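Local atomic coordinates of dihydroxyacetone kinase (Citrobacter freundii, PDB entry 1UN8), a protein that transfers the gamma-phosphate of ATP to dihydroxyacetone, giving dihydroxyacetone phosphate in the oxidative route of glycerol fermentation. Residues I22-W26 / N27-R31; H159-A162 / G163-E167; I308-E312 / S313-A317. All coordinates share one frame; numbering follows the deposited sequence.

Contact 1: residues I22-W26 / N27-R31; sequences IASPW and NNLAR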
ATOM      1  N   ILE A  22     -10.319 -13.527  -7.582  1.00 46.87           N
ATOM      2  CA  ILE A  22     -11.464 -13.335  -6.687  1.00 46.45           C
ATOM      3  C   ILE A  22     -11.876 -11.867  -6.597  1.00 46.70           C
ATOM      4  O   ILE A  22     -13.055 -11.550  -6.405  1.00 48.06           O
ATOM      5  CB  ILE A  22     -11.170 -13.802  -5.226  1.00 47.28           C
ATOM      6  CG1 ILE A  22     -10.851 -15.300  -5.162  1.00 45.82           C
ATOM      7  CG2 ILE A  22     -12.370 -13.484  -4.350  1.00 47.15           C
ATOM      8  CD1 ILE A  22     -12.023 -16.192  -5.479  1.00 51.31           C
ATOM      9  N   ALA A  23     -10.907 -10.968  -6.739  1.00 46.63           N
ATOM     10  CA  ALA A  23     -11.191  -9.536  -6.628  1.00 46.95           C
ATOM     11  C   ALA A  23     -11.236  -8.798  -7.951  1.00 47.38           C
ATOM     12  O   ALA A  23     -11.342  -7.570  -7.968  1.00 47.60           O
ATOM     13  CB  ALA A  23     -10.175  -8.874  -5.719  1.00 45.76           C
ATOM     14  N   SER A  24     -11.159  -9.538  -9.052  1.00 47.70           N
ATOM     15  CA  SER A  24     -11.194  -8.943 -10.383  1.00 48.25           C
ATOM     16  C   SER A  24     -12.396  -8.031 -10.627  1.00 49.40           C
ATOM     17  O   SER A  24     -13.534  -8.477 -10.664  1.00 52.34           O
ATOM     18  CB  SER A  24     -11.189 -10.038 -11.444  1.00 48.94           C
ATOM     19  OG  SER A  24     -11.358  -9.472 -12.732  1.00 49.62           O
ATOM     20  N   PRO A  25     -12.154  -6.736 -10.821  1.00 48.60           N
ATOM     21  CA  PRO A  25     -13.245  -5.797 -11.064  1.00 49.13           C
ATOM     22  C   PRO A  25     -14.045  -6.168 -12.316  1.00 50.91           C
ATOM     23  O   PRO A  25     -15.271  -6.090 -12.313  1.00 52.53           O
ATOM     24  CB  PRO A  25     -12.520  -4.464 -11.247  1.00 49.27           C
ATOM     25  CG  PRO A  25     -11.263  -4.637 -10.492  1.00 49.30           C
ATOM     26  CD  PRO A  25     -10.858  -6.045 -10.833  1.00 49.32           C
ATOM     27  N   TRP A  26     -13.347  -6.557 -13.385  1.00 51.74           N
ATOM     28  CA  TRP A  26     -14.000  -6.914 -14.644  1.00 51.59           C
ATOM     29  C   TRP A  26     -14.332  -8.400 -14.757  1.00 53.02           C
ATOM     30  O   TRP A  26     -15.060  -8.814 -15.665  1.00 54.01           O
ATOM     31  CB  TRP A  26     -13.126  -6.524 -15.838  1.00 49.61           C
ATOM     32  CG  TRP A  26     -12.718  -5.097 -15.863  1.00 49.26           C
ATOM     33  CD1 TRP A  26     -11.611  -4.551 -15.278  1.00 49.04           C
ATOM     34  CD2 TRP A  26     -13.427  -4.009 -16.476  1.00 50.07           C
ATOM     35  NE1 TRP A  26     -11.585  -3.189 -15.486  1.00 48.74           N
ATOM     36  CE2 TRP A  26     -12.687  -2.829 -16.215  1.00 50.07           C
ATOM     37  CE3 TRP A  26     -14.617  -3.913 -17.218  1.00 49.19           C
ATOM     38  CZ2 TRP A  26     -13.099  -1.567 -16.666  1.00 51.12           C
ATOM     39  CZ3 TRP A  26     -15.029  -2.663 -17.666  1.00 49.78           C
ATOM     40  CH2 TRP A  26     -14.271  -1.503 -17.388  1.00 51.39           C
ATOM     41  N   ASN A  27     -13.808  -9.205 -13.842  1.00 52.67           N
ATOM     42  CA  ASN A  27     -14.063 -10.638 -13.896  1.00 53.49           C
ATOM     43  C   ASN A  27     -13.637 -11.138 -15.279  1.00 53.65           C
ATOM     44  O   ASN A  27     -14.285 -12.002 -15.880  1.00 54.97           O
ATOM     45  CB  ASN A  27     -15.548 -10.920 -13.664  1.00 53.42           C
ATOM     46  CG  ASN A  27     -15.842 -12.398 -13.529  1.00 54.92           C
ATOM     47  OD1 ASN A  27     -16.963 -12.845 -13.789  1.00 56.49           O
ATOM     48  ND2 ASN A  27     -14.834 -13.173 -13.138  1.00 55.04           N
ATOM     49  N   ASN A  28     -12.532 -10.586 -15.769  1.00 52.24           N
ATOM     50  CA  ASN A  28     -12.000 -10.936 -17.074  1.00 51.13           C
ATOM     51  C   ASN A  28     -10.708 -11.719 -16.964  1.00 50.62           C
ATOM     52  O   ASN A  28      -9.942 -11.781 -17.916  1.00 50.46           O
ATOM     53  CB  ASN A  28     -11.720  -9.673 -17.874  1.00 52.51           C
ATOM     54  CG  ASN A  28     -10.661  -8.795 -17.218  1.00 54.84           C
ATOM     55  OD1 ASN A  28     -10.471  -8.838 -16.000  1.00 56.09           O
ATOM     56  ND2 ASN A  28      -9.962  -7.994 -18.025  1.00 55.51           N
ATOM     57  N   LEU A  29     -10.460 -12.316 -15.806  1.00 49.73           N
ATOM     58  CA  LEU A  29      -9.239 -13.082 -15.620  1.00 49.15           C
ATOM     59  C   LEU A  29      -9.548 -14.551 -15.397  1.00 49.31           C
ATOM     60  O   LEU A  29     -10.573 -14.894 -14.824  1.00 51.80           O
ATOM     61  CB  LEU A  29      -8.460 -12.523 -14.424  1.00 49.00           C
ATOM     62  CG  LEU A  29      -8.249 -11.006 -14.491  1.00 49.58           C
ATOM     63  CD1 LEU A  29      -7.741 -10.486 -13.151  1.00 47.69           C
ATOM     64  CD2 LEU A  29      -7.288 -10.666 -15.628  1.00 48.11           C
ATOM     65  N   ALA A  30      -8.654 -15.419 -15.847  1.00 48.30           N
ATOM     66  CA  ALA A  30      -8.846 -16.842 -15.676  1.00 48.84           C
ATOM     67  C   ALA A  30      -7.508 -17.559 -15.626  1.00 49.66           C
ATOM     68  O   ALA A  30      -6.577 -17.212 -16.355  1.00 49.65           O
ATOM     69  CB  ALA A  30      -9.685 -17.391 -16.826  1.00 49.03           C
ATOM     70  N   ARG A  31      -7.399 -18.554 -14.760  1.00 49.82           N
ATOM     71  CA  ARG A  31      -6.163 -19.307 -14.697  1.00 52.19           C
ATOM     72  C   ARG A  31      -6.180 -20.242 -15.899  1.00 53.99           C
ATOM     73  O   ARG A  31      -7.238 -20.524 -16.456  1.00 55.68           O
ATOM     74  CB  ARG A  31      -6.067 -20.106 -13.391  1.00 50.09           C
ATOM     75  CG  ARG A  31      -6.016 -19.223 -12.156  1.00 49.49           C
ATOM     76  CD  ARG A  31      -5.560 -19.970 -10.910  1.00 48.94           C
ATOM     77  NE  ARG A  31      -4.223 -20.542 -11.051  1.00 48.44           N
ATOM     78  CZ  ARG A  31      -3.473 -20.921 -10.024  1.00 49.39           C
ATOM     79  NH1 ARG A  31      -3.931 -20.779  -8.790  1.00 49.31           N
ATOM     80  NH2 ARG A  31      -2.270 -21.454 -10.222  1.00 50.89           N
TER
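The hydroxyl of Ser-24 points across a tight turn to the backbone of Asn-27 and Asn-28. This is a type I beta turn, with Pro-25 and Trp-26 at its corners, and it carries the chain from helix 12-22 into strand 29-32, an outer strand of this chain's six-stranded mixed sheet, which runs on into the second subunit through Arg-31. The proline ring restricts phi to a value that suits the first corner. The turn closes weakly, from Asn-27 N to Ser-24 O at 3.3 Å. Ser-24 OG lies trans to its own backbone N (chi1 174°), which lays the hydroxyl inside the bend. There it accepts a short but bent and therefore weak bond from Asn-27 N (2.7 Å, 123°) and a second weak one from Asn-28 N at 3.4 Å. Serine is well chosen here: a short side chain offers an acceptor to amides that the turn leaves pointing inward. Asn-27 has a positive phi, a conformation that asparagine tolerates better than most residues. Beyond the turn, Leu-29 reaches back so that its CD1 methyl lies 3.9 Å from Ser-24 CB, while its other neighbours include Ile-21 and Ile-69. On another flank Asn-28 sets its amide against the root of the Trp-26 side chain, whose indole leads away. A chi1 of 63° puts Asn-28 CG between its backbone N and carbonyl carbon, close against Trp-26 CB. Asn-28 ND2 and Trp-26 NE1 make weak bonds to the carbonyls of Glu-323 and Thr-324. Arg-334 of the second subunit grips the carbonyl oxygens of Ser-24 and Pro-25, making the turn part of the dimer interface. Between Asn-28 and Trp-26, OD1 comes within 3.5 Å of CB.

Contact 2: residues H159-A162 / G163-E167; sequences HKIA and GYFAE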
ATOM      1  N   HIS A 159       3.459  -1.648 -21.464  1.00 46.16           N
ATOM      2  CA  HIS A 159       2.316  -2.530 -21.687  1.00 46.44           C
ATOM      3  C   HIS A 159       1.169  -1.696 -22.260  1.00 45.35           C
ATOM      4  O   HIS A 159       0.500  -2.098 -23.200  1.00 44.23           O
ATOM      5  CB  HIS A 159       1.832  -3.171 -20.375  1.00 46.37           C
ATOM      6  CG  HIS A 159       2.741  -4.227 -19.826  1.00 46.53           C
ATOM      7  ND1 HIS A 159       3.785  -4.765 -20.549  1.00 47.18           N
ATOM      8  CD2 HIS A 159       2.712  -4.900 -18.650  1.00 45.82           C
ATOM      9  CE1 HIS A 159       4.358  -5.726 -19.842  1.00 46.85           C
ATOM     10  NE2 HIS A 159       3.723  -5.828 -18.688  1.00 45.63           N
ATOM     11  N   LYS A 160       0.965  -0.522 -21.674  1.00 45.91           N
ATOM     12  CA  LYS A 160      -0.107   0.380 -22.071  1.00 47.60           C
ATOM     13  C   LYS A 160      -0.079   0.725 -23.555  1.00 49.08           C
ATOM     14  O   LYS A 160      -1.098   0.657 -24.243  1.00 49.34           O
ATOM     15  CB  LYS A 160      -0.028   1.672 -21.252  1.00 46.98           C
ATOM     16  CG  LYS A 160      -1.308   2.499 -21.260  1.00 46.29           C
ATOM     17  CD  LYS A 160      -2.489   1.670 -20.750  1.00 45.09           C
ATOM     18  CE  LYS A 160      -3.764   2.499 -20.683  1.00 44.57           C
ATOM     19  NZ  LYS A 160      -4.205   2.982 -22.023  1.00 44.03           N
ATOM     20  N   ILE A 161       1.090   1.121 -24.039  1.00 50.53           N
ATOM     21  CA  ILE A 161       1.250   1.479 -25.440  1.00 51.17           C
ATOM     22  C   ILE A 161       1.104   0.254 -26.340  1.00 51.22           C
ATOM     23  O   ILE A 161       0.398   0.299 -27.353  1.00 50.66           O
ATOM     24  CB  ILE A 161       2.620   2.160 -25.659  1.00 51.45           C
ATOM     25  CG1 ILE A 161       2.499   3.648 -25.316  1.00 52.23           C
ATOM     26  CG2 ILE A 161       3.112   1.922 -27.072  1.00 49.19           C
ATOM     27  CD1 ILE A 161       2.059   4.498 -26.489  1.00 57.85           C
ATOM     28  N   ALA A 162       1.767  -0.836 -25.974  1.00 50.19           N
ATOM     29  CA  ALA A 162       1.673  -2.049 -26.759  1.00 51.59           C
ATOM     30  C   ALA A 162       0.208  -2.479 -26.858  1.00 53.07           C
ATOM     31  O   ALA A 162      -0.280  -2.840 -27.932  1.00 52.98           O
ATOM     32  CB  ALA A 162       2.496  -3.148 -26.108  1.00 51.50           C
ATOM     33  N   GLY A 163      -0.486  -2.431 -25.725  1.00 53.37           N
ATOM     34  CA  GLY A 163      -1.877  -2.833 -25.687  1.00 55.28           C
ATOM     35  C   GLY A 163      -2.768  -2.008 -26.593  1.00 55.78           C
ATOM     36  O   GLY A 163      -3.659  -2.541 -27.254  1.00 56.75           O
ATOM     37  N   TYR A 164      -2.532  -0.704 -26.617  1.00 55.81           N
ATOM     38  CA  TYR A 164      -3.315   0.199 -27.445  1.00 56.45           C
ATOM     39  C   TYR A 164      -3.349  -0.299 -28.887  1.00 56.50           C
ATOM     40  O   TYR A 164      -4.418  -0.544 -29.445  1.00 56.94           O
ATOM     41  CB  TYR A 164      -2.709   1.598 -27.415  1.00 57.49           C
ATOM     42  CG  TYR A 164      -3.440   2.587 -28.286  1.00 59.95           C
ATOM     43  CD1 TYR A 164      -4.579   3.242 -27.820  1.00 60.82           C
ATOM     44  CD2 TYR A 164      -3.020   2.840 -29.594  1.00 59.89           C
ATOM     45  CE1 TYR A 164      -5.288   4.127 -28.639  1.00 61.73           C
ATOM     46  CE2 TYR A 164      -3.722   3.719 -30.423  1.00 61.04           C
ATOM     47  CZ  TYR A 164      -4.855   4.360 -29.940  1.00 62.11           C
ATOM     48  OH  TYR A 164      -5.565   5.223 -30.755  1.00 62.83           O
ATOM     49  N   PHE A 165      -2.174  -0.453 -29.481  1.00 54.86           N
ATOM     50  CA  PHE A 165      -2.067  -0.902 -30.856  1.00 55.22           C
ATOM     51  C   PHE A 165      -2.543  -2.331 -31.088  1.00 55.87           C
ATOM     52  O   PHE A 165      -3.237  -2.597 -32.064  1.00 56.26           O
ATOM     53  CB  PHE A 165      -0.626  -0.722 -31.340  1.00 55.10           C
ATOM     54  CG  PHE A 165      -0.211   0.722 -31.452  1.00 55.23           C
ATOM     55  CD1 PHE A 165      -0.642   1.504 -32.521  1.00 55.47           C
ATOM     56  CD2 PHE A 165       0.555   1.323 -30.457  1.00 55.03           C
ATOM     57  CE1 PHE A 165      -0.321   2.868 -32.596  1.00 55.57           C
ATOM     58  CE2 PHE A 165       0.881   2.685 -30.519  1.00 54.73           C
ATOM     59  CZ  PHE A 165       0.440   3.458 -31.593  1.00 55.51           C
ATOM     60  N   ALA A 166      -2.191  -3.250 -30.194  1.00 56.60           N
ATOM     61  CA  ALA A 166      -2.605  -4.641 -30.351  1.00 57.44           C
ATOM     62  C   ALA A 166      -4.124  -4.811 -30.387  1.00 58.65           C
ATOM     63  O   ALA A 166      -4.641  -5.569 -31.211  1.00 59.48           O
ATOM     64  CB  ALA A 166      -2.012  -5.498 -29.240  1.00 56.38           C
ATOM     65  N   GLU A 167      -4.835  -4.117 -29.498  1.00 59.21           N
ATOM     66  CA  GLU A 167      -6.294  -4.214 -29.447  1.00 60.59           C
ATOM     67  C   GLU A 167      -6.940  -3.687 -30.713  1.00 60.02           C
ATOM     68  O   GLU A 167      -7.975  -4.187 -31.145  1.00 60.87           O
ATOM     69  CB  GLU A 167      -6.852  -3.442 -28.243  1.00 61.14           C
ATOM     70  CG  GLU A 167      -6.729  -4.190 -26.927  1.00 63.55           C
ATOM     71  CD  GLU A 167      -7.745  -5.310 -26.786  1.00 64.03           C
ATOM     72  OE1 GLU A 167      -7.517  -6.226 -25.959  1.00 62.85           O
ATOM     73  OE2 GLU A 167      -8.778  -5.261 -27.492  1.00 64.82           O
TER
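Gly-163 N donates to His-159 O at 2.7 Å, nearly in line with the carbonyl bond, and three residues further along Ala-166 N does the same with Ala-162 O at 3.0 Å. They are i to i+4 bonds of an alpha-helix, 155-167, in the DhaK domain, which holds the dihydroxyacetone site. Tyr-164 N meets Lys-160 O at 3.1 Å, tilted 29° from the carbonyl plane, whereas the bond from Phe-165 N to Ile-161 O is weak. The polar side chains serve other parts of the fold. His-159 NE2 is hydrogen-bonded to His-65 ND1, and the His-159 side chain is about 7 Å from that of the substrate-binding Lys-109. Lys-160 NZ bonds to Ala-317 O, and the lysine makes a cation-pi contact with Trp-327. Ala-162 and Ala-166 both touch Val-53 of strand 52-59; such small side chains let the helix lie close to the sheet. Apolar residues occupy another flank: Ile-161 and Phe-165 run side by side, with Ile-161 CG2 4.2 Å from Phe-165 CE2. With CG trans to the backbone N (chi1 178°), the Tyr-164 ring is placed beside that of Phe-165, its CD2 over the ring centre, 3.8 Å above the plane.

Contact 3: residues I308-E312 / S313-A317; sequences IVLEE and SIEKA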
ATOM      1  N   ILE A 308       7.732   9.587 -18.744  1.00 45.16           N
ATOM      2  CA  ILE A 308       7.606   9.143 -20.130  1.00 47.78           C
ATOM      3  C   ILE A 308       7.357  10.381 -20.994  1.00 49.33           C
ATOM      4  O   ILE A 308       6.493  11.203 -20.674  1.00 48.15           O
ATOM      5  CB  ILE A 308       6.441   8.155 -20.321  1.00 46.14           C
ATOM      6  CG1 ILE A 308       6.297   7.842 -21.803  1.00 45.04           C
ATOM      7  CG2 ILE A 308       5.139   8.736 -19.765  1.00 45.82           C
ATOM      8  CD1 ILE A 308       6.337   6.363 -22.116  1.00 47.13           C
ATOM      9  N   VAL A 309       8.124  10.516 -22.074  1.00 51.51           N
ATOM     10  CA  VAL A 309       7.997  11.659 -22.972  1.00 53.36           C
ATOM     11  C   VAL A 309       6.742  11.531 -23.815  1.00 54.24           C
ATOM     12  O   VAL A 309       6.510  10.505 -24.446  1.00 54.42           O
ATOM     13  CB  VAL A 309       9.216  11.767 -23.913  1.00 54.41           C
ATOM     14  CG1 VAL A 309       9.060  12.971 -24.831  1.00 53.42           C
ATOM     15  CG2 VAL A 309      10.493  11.885 -23.096  1.00 53.55           C
ATOM     16  N   LEU A 310       5.930  12.578 -23.824  1.00 55.86           N
ATOM     17  CA  LEU A 310       4.697  12.553 -24.591  1.00 58.78           C
ATOM     18  C   LEU A 310       4.897  13.020 -26.033  1.00 61.50           C
ATOM     19  O   LEU A 310       4.548  14.141 -26.395  1.00 61.53           O
ATOM     20  CB  LEU A 310       3.646  13.417 -23.898  1.00 58.00           C
ATOM     21  CG  LEU A 310       3.316  13.006 -22.461  1.00 57.77           C
ATOM     22  CD1 LEU A 310       2.320  13.988 -21.860  1.00 56.55           C
ATOM     23  CD2 LEU A 310       2.758  11.594 -22.455  1.00 56.54           C
ATOM     24  N   GLU A 311       5.481  12.155 -26.849  1.00 64.58           N
ATOM     25  CA  GLU A 311       5.704  12.458 -28.253  1.00 68.16           C
ATOM     26  C   GLU A 311       4.859  11.480 -29.064  1.00 69.35           C
ATOM     27  O   GLU A 311       4.637  10.340 -28.649  1.00 68.54           O
ATOM     28  CB  GLU A 311       7.185  12.280 -28.640  1.00 69.94           C
ATOM     29  CG  GLU A 311       8.185  13.284 -28.041  1.00 72.92           C
ATOM     30  CD  GLU A 311       8.002  14.716 -28.538  1.00 75.03           C
ATOM     31  OE1 GLU A 311       7.798  14.899 -29.756  1.00 77.81           O
ATOM     32  OE2 GLU A 311       8.078  15.663 -27.718  1.00 74.65           O
ATOM     33  N   GLU A 312       4.379  11.938 -30.212  1.00 70.65           N
ATOM     34  CA  GLU A 312       3.595  11.097 -31.101  1.00 71.24           C
ATOM     35  C   GLU A 312       2.372  10.462 -30.449  1.00 70.44           C
ATOM     36  O   GLU A 312       1.596  11.113 -29.745  1.00 70.03           O
ATOM     37  CB  GLU A 312       4.489   9.987 -31.674  1.00 74.02           C
ATOM     38  CG  GLU A 312       5.836  10.460 -32.244  1.00 79.10           C
ATOM     39  CD  GLU A 312       5.700  11.310 -33.507  1.00 82.56           C
ATOM     40  OE1 GLU A 312       5.094  10.829 -34.496  1.00 83.60           O
ATOM     41  OE2 GLU A 312       6.205  12.458 -33.514  1.00 84.12           O
ATOM     42  N   SER A 313       2.228   9.166 -30.691  1.00 69.47           N
ATOM     43  CA  SER A 313       1.111   8.383 -30.195  1.00 69.04           C
ATOM     44  C   SER A 313       1.130   8.051 -28.704  1.00 68.51           C
ATOM     45  O   SER A 313       0.131   7.577 -28.166  1.00 69.54           O
ATOM     46  CB  SER A 313       1.029   7.082 -30.996  1.00 69.46           C
ATOM     47  OG  SER A 313       0.849   7.342 -32.375  1.00 70.52           O
ATOM     48  N   ILE A 314       2.252   8.288 -28.033  1.00 66.77           N
ATOM     49  CA  ILE A 314       2.356   7.961 -26.616  1.00 63.68           C
ATOM     50  C   ILE A 314       1.167   8.461 -25.792  1.00 61.62           C
ATOM     51  O   ILE A 314       0.433   7.663 -25.214  1.00 60.00           O
ATOM     52  CB  ILE A 314       3.688   8.514 -25.990  1.00 64.22           C
ATOM     53  CG1 ILE A 314       4.893   7.742 -26.536  1.00 62.98           C
ATOM     54  CG2 ILE A 314       3.651   8.397 -24.471  1.00 61.01           C
ATOM     55  CD1 ILE A 314       4.883   6.274 -26.200  1.00 65.28           C
ATOM     56  N   GLU A 315       0.976   9.777 -25.747  1.00 60.18           N
ATOM     57  CA  GLU A 315      -0.106  10.352 -24.952  1.00 59.27           C
ATOM     58  C   GLU A 315      -1.488   9.804 -25.293  1.00 58.18           C
ATOM     59  O   GLU A 315      -2.289   9.530 -24.403  1.00 57.13           O
ATOM     60  CB  GLU A 315      -0.109  11.873 -25.087  1.00 58.40           C
ATOM     61  CG  GLU A 315      -1.029  12.549 -24.094  1.00 58.89           C
ATOM     62  CD  GLU A 315      -1.111  14.042 -24.301  1.00 59.58           C
ATOM     63  OE1 GLU A 315      -1.586  14.760 -23.395  1.00 59.75           O
ATOM     64  OE2 GLU A 315      -0.709  14.499 -25.383  1.00 60.52           O
ATOM     65  N   LYS A 316      -1.767   9.658 -26.581  1.00 58.37           N
ATOM     66  CA  LYS A 316      -3.054   9.135 -27.024  1.00 58.34           C
ATOM     67  C   LYS A 316      -3.265   7.762 -26.405  1.00 56.50           C
ATOM     68  O   LYS A 316      -4.319   7.477 -25.841  1.00 55.39           O
ATOM     69  CB  LYS A 316      -3.079   9.027 -28.554  1.00 61.22           C
ATOM     70  CG  LYS A 316      -4.367   8.457 -29.133  1.00 63.64           C
ATOM     71  CD  LYS A 316      -4.231   8.168 -30.630  1.00 66.61           C
ATOM     72  CE  LYS A 316      -3.947   9.438 -31.434  1.00 69.21           C
ATOM     73  NZ  LYS A 316      -3.928   9.215 -32.913  1.00 69.28           N
ATOM     74  N   ALA A 317      -2.237   6.925 -26.499  1.00 54.94           N
ATOM     75  CA  ALA A 317      -2.282   5.567 -25.971  1.00 55.40           C
ATOM     76  C   ALA A 317      -2.362   5.475 -24.442  1.00 55.49           C
ATOM     77  O   ALA A 317      -2.976   4.553 -23.901  1.00 55.15           O
ATOM     78  CB  ALA A 317      -1.078   4.784 -26.477  1.00 53.54           C
TER
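A strand-to-helix connection, made of an inverse gamma turn followed by a type II' beta turn, folds Ile-314 back onto Ile-308 and Leu-310. The gamma turn is centred on Leu-310, with a weak bond from Glu-311 N to Val-309 O. The beta turn runs from Glu-311 to Ile-314 and is closed by Ile-314 N giving its hydrogen to Glu-311 O at 3.2 Å (150°). Its first corner, Glu-312, takes a positive phi of 55°, a shape that glycine usually fills; as a glutamate it keeps its carboxylate on the exposed side, its chain leading away. Ser-313 O, at the second corner, accepts from Ala-317 N at 3.0 Å, an i to i+4 bond. By this route strand 301-309, an inner strand of the domain's second mixed sheet, passes into helix 314-319. Ile-314 fills the inside of the bend. With its CG1 beside the backbone N (chi1 -70°), the CG2 methyl falls trans to that N and is directed at the strand end. There Ile-308 meets it tip to tip, CG1 to CG2 at 3.8 Å, while Leu-310 comes across at about a right angle, CD2 to CG2 at 3.9 Å. A branched isoleucine thus fills two directions at once: its other branch, CG1, packs against Glu-311 O. Leu-310 CD2 also touches Glu-315 CB, 3.9 Å away. Beyond CG the Glu-315 chain is extended, and its OE1 bonds to the indole NE1 of Trp-287. Farther out, Ser-313 and Ile-314 rest on helices 155-167 and 172-184, Ser-313 meeting Phe-165 and Glu-178, and Ile-314 meeting Ala-182.

The three contacts follow one another along the chain, all within the DhaK part of the protein, apart from the C-terminal helical barrel that binds ATP and lipid. Contact 1 leads into the first mixed sheet, contact 2 lies in a helix packed on strand 52-59 of that sheet, and contact 3 leaves strand 301-309 of the second. Contacts 2 and 3 touch, their centres about 12 Å apart: Ile-161 packs on Ile-314 and Ala-317, so helix 314-319, which follows strand 301-309, rests on helix 155-167 and ties the layers of the two sheets together. Contact 1 stands apart, its centre about 20 Å from that of contact 2 and 29 Å from that of contact 3, facing the other subunit.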